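Local coordinates for glycoside Hydrolase (PDB 5T99), which probably hydrolyses terminal galactose linkages in agarose-derived sugars as a family 2 glycoside hydrolase, and binds the inhibitor galacto-isofagomine, at residues K208-I219 with L234-Q245. Numbering follows the deposited sequence.
Sequences KNATFGNGKFNI and LNDNVEVAAGEQ
The F217 ring meets V240 across the sheet, its CE2 4.2 Å from V240 CB and the two side chains at about a right angle; one face of the ring carries the backbone of G215, offset toward the rim, and N209 ND2 lies in plane at its edge. These residues close one end of a two-sheet, immunoglobulin-like beta-sandwich of the kind usual in family 2 glycoside hydrolases. Strand 208-209 belongs to one sheet and the antiparallel pair 215-219 and 234-240 to the other, with F217, I219, V238 and V240 turned to the interior. The N209 amide ties the loop 210-214 to both sheets. N209 turns its CG to the far side of the CA-CB bond from its own N (chi1 -177°), which brings ND2 to V240 O at 3.0 Å, almost in the amide plane but above the plane of that carbonyl, while G215 N bonds the same oxygen from the opposite face. ND2 also donates to G213 O, and OD1 takes both T211 N and T211 OG1, the former making an Asx turn. A leucine here would probably leave V240 O with one donor fewer and T211 without its acceptor, freeing the loop to shift. The N209 backbone N bonds E244 O, on the last residue of the type II turn 241-244, in which G243 takes positive phi. I219 CD1 packs on V238 CG1 at 4.1 Å, and D236 OD2 is held by T248 of the facing sheet. On the loop side, N214 OD1 accepts A242 N at 3.1 Å, the donor lying 29° out of the plane of the side-chain carbonyl.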
loop_
_atom_site.group_PDB
_atom_site.type_symbol
_atom_site.label_atom_id
_atom_site.label_comp_id
_atom_site.label_asym_id
_atom_site.label_seq_id
_atom_site.Cartn_x
_atom_site.Cartn_y
_atom_site.Cartn_z
ATOM N N LYS A 208 -22.008 -24.138 0.867
ATOM C CA LYS A 208 -22.245 -24.747 2.169
ATOM C C LYS A 208 -23.742 -25.026 2.316
ATOM O O LYS A 208 -24.572 -24.158 2.023
ATOM C CB LYS A 208 -21.772 -23.800 3.276
ATOM C CG LYS A 208 -21.814 -24.368 4.693
ATOM C CD LYS A 208 -20.717 -25.406 4.913
ATOM C CE LYS A 208 -20.697 -25.926 6.345
ATOM N NZ LYS A 208 -21.945 -26.682 6.658
ATOM N N ASN A 209 -24.068 -26.236 2.768
ATOM C CA ASN A 209 -25.450 -26.659 3.027
ATOM C C ASN A 209 -25.660 -26.783 4.541
ATOM O O ASN A 209 -25.379 -27.826 5.136
ATOM C CB ASN A 209 -25.741 -27.998 2.332
ATOM C CG ASN A 209 -27.188 -28.451 2.495
ATOM O OD1 ASN A 209 -27.991 -27.789 3.152
ATOM N ND2 ASN A 209 -27.524 -29.586 1.883
ATOM N N ALA A 210 -26.168 -25.711 5.145
ATOM C CA ALA A 210 -26.474 -25.688 6.577
ATOM C C ALA A 210 -27.896 -26.173 6.907
ATOM O O ALA A 210 -28.307 -26.031 8.050
ATOM C CB ALA A 210 -26.246 -24.282 7.145
ATOM N N THR A 211 -28.646 -26.723 5.936
ATOM C CA THR A 211 -29.955 -27.346 6.231
ATOM C C THR A 211 -29.744 -28.756 6.797
ATOM O O THR A 211 -28.600 -29.225 6.900
ATOM C CB THR A 211 -30.913 -27.427 5.002
ATOM O OG1 THR A 211 -30.522 -28.488 4.114
ATOM C CG2 THR A 211 -30.989 -26.100 4.245
ATOM N N PHE A 212 -30.846 -29.428 7.154
ATOM C CA PHE A 212 -30.809 -30.843 7.567
ATOM C C PHE A 212 -31.183 -31.794 6.419
ATOM O O PHE A 212 -31.447 -32.975 6.654
ATOM C CB PHE A 212 -31.691 -31.081 8.815
ATOM C CG PHE A 212 -31.134 -30.470 10.082
ATOM C CD1 PHE A 212 -29.940 -30.948 10.639
ATOM C CD2 PHE A 212 -31.793 -29.421 10.724
ATOM C CE1 PHE A 212 -29.414 -30.386 11.803
ATOM C CE2 PHE A 212 -31.273 -28.859 11.887
ATOM C CZ PHE A 212 -30.083 -29.340 12.427
ATOM N N GLY A 213 -31.179 -31.294 5.182
ATOM C CA GLY A 213 -31.453 -32.114 3.998
ATOM C C GLY A 213 -30.375 -32.027 2.927
ATOM O O GLY A 213 -29.800 -30.959 2.699
ATOM N N ASN A 214 -30.105 -33.162 2.282
ATOM C CA ASN A 214 -29.262 -33.228 1.082
ATOM C C ASN A 214 -29.913 -32.423 -0.037
ATOM O O ASN A 214 -31.130 -32.451 -0.174
ATOM C CB ASN A 214 -29.089 -34.680 0.608
ATOM C CG ASN A 214 -28.258 -35.530 1.573
ATOM O OD1 ASN A 214 -27.820 -35.074 2.628
ATOM N ND2 ASN A 214 -28.041 -36.783 1.205
ATOM N N GLY A 215 -29.110 -31.713 -0.828
ATOM C CA GLY A 215 -29.627 -30.938 -1.956
ATOM C C GLY A 215 -28.725 -30.916 -3.181
ATOM O O GLY A 215 -27.513 -31.151 -3.086
ATOM N N LYS A 216 -29.354 -30.661 -4.334
ATOM C CA LYS A 216 -28.675 -30.307 -5.571
ATOM C C LYS A 216 -29.054 -28.857 -5.872
ATOM O O LYS A 216 -30.232 -28.528 -5.948
ATOM C CB LYS A 216 -29.100 -31.230 -6.720
ATOM C CG LYS A 216 -28.444 -30.886 -8.065
ATOM C CD LYS A 216 -28.082 -32.108 -8.919
ATOM C CE LYS A 216 -29.191 -32.528 -9.882
ATOM N NZ LYS A 216 -29.234 -31.691 -11.118
ATOM N N PHE A 217 -28.049 -27.996 -6.036
ATOM C CA PHE A 217 -28.269 -26.551 -6.149
ATOM C C PHE A 217 -27.723 -26.028 -7.462
ATOM O O PHE A 217 -26.654 -26.448 -7.901
ATOM C CB PHE A 217 -27.619 -25.833 -4.973
ATOM C CG PHE A 217 -27.985 -26.421 -3.635
ATOM C CD1 PHE A 217 -29.260 -26.258 -3.117
ATOM C CD2 PHE A 217 -27.064 -27.161 -2.904
ATOM C CE1 PHE A 217 -29.608 -26.801 -1.890
ATOM C CE2 PHE A 217 -27.408 -27.714 -1.675
ATOM C CZ PHE A 217 -28.681 -27.527 -1.170
ATOM N N ASN A 218 -28.471 -25.126 -8.095
ATOM C CA ASN A 218 -28.041 -24.518 -9.352
ATOM C C ASN A 218 -27.244 -23.248 -9.088
ATOM O O ASN A 218 -27.489 -22.543 -8.117
ATOM C CB ASN A 218 -29.240 -24.233 -10.272
ATOM C CG ASN A 218 -29.816 -25.501 -10.892
ATOM O OD1 ASN A 218 -29.118 -26.492 -11.082
ATOM N ND2 ASN A 218 -31.098 -25.467 -11.216
ATOM N N ILE A 219 -26.284 -22.987 -9.966
ATOM C CA ILE A 219 -25.394 -21.843 -9.848
ATOM C C ILE A 219 -25.469 -21.067 -11.148
ATOM O O ILE A 219 -25.321 -21.660 -12.209
ATOM C CB ILE A 219 -23.930 -22.281 -9.629
ATOM C CG1 ILE A 219 -23.800 -23.139 -8.364
ATOM C CG2 ILE A 219 -23.001 -21.070 -9.538
ATOM C CD1 ILE A 219 -22.552 -23.994 -8.336
ATOM N N LEU A 234 -22.734 -18.264 -17.181
ATOM C CA LEU A 234 -22.256 -19.637 -17.098
ATOM C C LEU A 234 -23.070 -20.315 -16.017
ATOM O O LEU A 234 -23.131 -19.825 -14.885
ATOM C CB LEU A 234 -20.772 -19.698 -16.748
ATOM C CG LEU A 234 -20.193 -21.095 -16.432
ATOM C CD1 LEU A 234 -20.383 -22.093 -17.573
ATOM C CD2 LEU A 234 -18.717 -20.970 -16.066
ATOM N N ASN A 235 -23.693 -21.431 -16.376
ATOM C CA ASN A 235 -24.441 -22.231 -15.440
ATOM C C ASN A 235 -23.602 -23.411 -14.946
ATOM O O ASN A 235 -22.742 -23.952 -15.668
ATOM C CB ASN A 235 -25.753 -22.699 -16.071
ATOM C CG ASN A 235 -26.821 -21.618 -16.041
ATOM O OD1 ASN A 235 -27.351 -21.287 -14.978
ATOM N ND2 ASN A 235 -27.131 -21.053 -17.200
ATOM N N ASP A 236 -23.851 -23.787 -13.701
ATOM C CA ASP A 236 -23.179 -24.913 -13.069
ATOM C C ASP A 236 -24.133 -25.457 -12.016
ATOM O O ASP A 236 -25.234 -24.927 -11.857
ATOM C CB ASP A 236 -21.840 -24.442 -12.464
ATOM C CG ASP A 236 -20.879 -25.580 -12.168
ATOM O OD1 ASP A 236 -21.167 -26.734 -12.578
ATOM O OD2 ASP A 236 -19.833 -25.319 -11.508
ATOM N N ASN A 237 -23.749 -26.531 -11.340
ATOM C CA ASN A 237 -24.494 -27.012 -10.196
ATOM C C ASN A 237 -23.624 -27.860 -9.295
ATOM O O ASN A 237 -22.550 -28.319 -9.697
ATOM C CB ASN A 237 -25.716 -27.819 -10.647
ATOM C CG ASN A 237 -25.350 -28.963 -11.568
ATOM O OD1 ASN A 237 -24.862 -30.000 -11.127
ATOM N ND2 ASN A 237 -25.554 -28.764 -12.859
ATOM N N VAL A 238 -24.112 -28.090 -8.081
ATOM C CA VAL A 238 -23.383 -28.887 -7.110
ATOM C C VAL A 238 -24.331 -29.621 -6.158
ATOM O O VAL A 238 -25.311 -29.051 -5.692
ATOM C CB VAL A 238 -22.373 -27.997 -6.353
ATOM C CG1 VAL A 238 -23.085 -26.948 -5.502
ATOM C CG2 VAL A 238 -21.416 -28.843 -5.522
ATOM N N GLU A 239 -24.049 -30.904 -5.922
ATOM C CA GLU A 239 -24.695 -31.685 -4.859
ATOM C C GLU A 239 -23.896 -31.548 -3.569
ATOM O O GLU A 239 -22.702 -31.820 -3.543
ATOM C CB GLU A 239 -24.771 -33.172 -5.212
ATOM C CG GLU A 239 -25.821 -33.538 -6.252
ATOM C CD GLU A 239 -26.418 -34.923 -6.022
ATOM O OE1 GLU A 239 -26.166 -35.824 -6.857
ATOM O OE2 GLU A 239 -27.128 -35.108 -5.001
ATOM N N VAL A 240 -24.571 -31.136 -2.505
ATOM C CA VAL A 240 -23.959 -31.003 -1.197
ATOM C C VAL A 240 -24.877 -31.656 -0.176
ATOM O O VAL A 240 -26.060 -31.319 -0.095
ATOM C CB VAL A 240 -23.755 -29.522 -0.822
ATOM C CG1 VAL A 240 -22.835 -29.394 0.381
ATOM C CG2 VAL A 240 -23.211 -28.725 -2.010
ATOM N N ALA A 241 -24.334 -32.593 0.597
ATOM C CA ALA A 241 -25.085 -33.235 1.678
ATOM C C ALA A 241 -25.299 -32.283 2.849
ATOM O O ALA A 241 -24.594 -31.267 2.986
ATOM C CB ALA A 241 -24.373 -34.491 2.153
ATOM N N ALA A 242 -26.270 -32.632 3.694
ATOM C CA ALA A 242 -26.628 -31.832 4.865
ATOM C C ALA A 242 -25.440 -31.679 5.787
ATOM O O ALA A 242 -24.728 -32.647 6.056
ATOM C CB ALA A 242 -27.773 -32.476 5.624
ATOM N N GLY A 243 -25.217 -30.446 6.232
ATOM C CA GLY A 243 -24.110 -30.109 7.110
ATOM C C GLY A 243 -22.755 -29.984 6.438
ATOM O O GLY A 243 -21.785 -29.618 7.109
ATOM N N GLU A 244 -22.682 -30.258 5.129
ATOM C CA GLU A 244 -21.407 -30.378 4.408
ATOM C C GLU A 244 -21.214 -29.209 3.453
ATOM O O GLU A 244 -22.100 -28.369 3.281
ATOM C CB GLU A 244 -21.332 -31.705 3.616
ATOM C CG GLU A 244 -21.522 -32.976 4.436
ATOM C CD GLU A 244 -20.249 -33.462 5.110
ATOM O OE1 GLU A 244 -19.432 -32.627 5.586
ATOM O OE2 GLU A 244 -20.077 -34.706 5.157
ATOM N N GLN A 245 -20.033 -29.186 2.845
ATOM C CA GLN A 245 -19.607 -28.171 1.894
ATOM C C GLN A 245 -19.094 -28.897 0.654
ATOM O O GLN A 245 -18.377 -29.882 0.771
ATOM C CB GLN A 245 -18.474 -27.390 2.535
ATOM C CG GLN A 245 -18.025 -26.142 1.819
ATOM C CD GLN A 245 -16.686 -25.646 2.355
ATOM O OE1 GLN A 245 -15.635 -26.241 2.081
ATOM N NE2 GLN A 245 -16.715 -24.562 3.114
#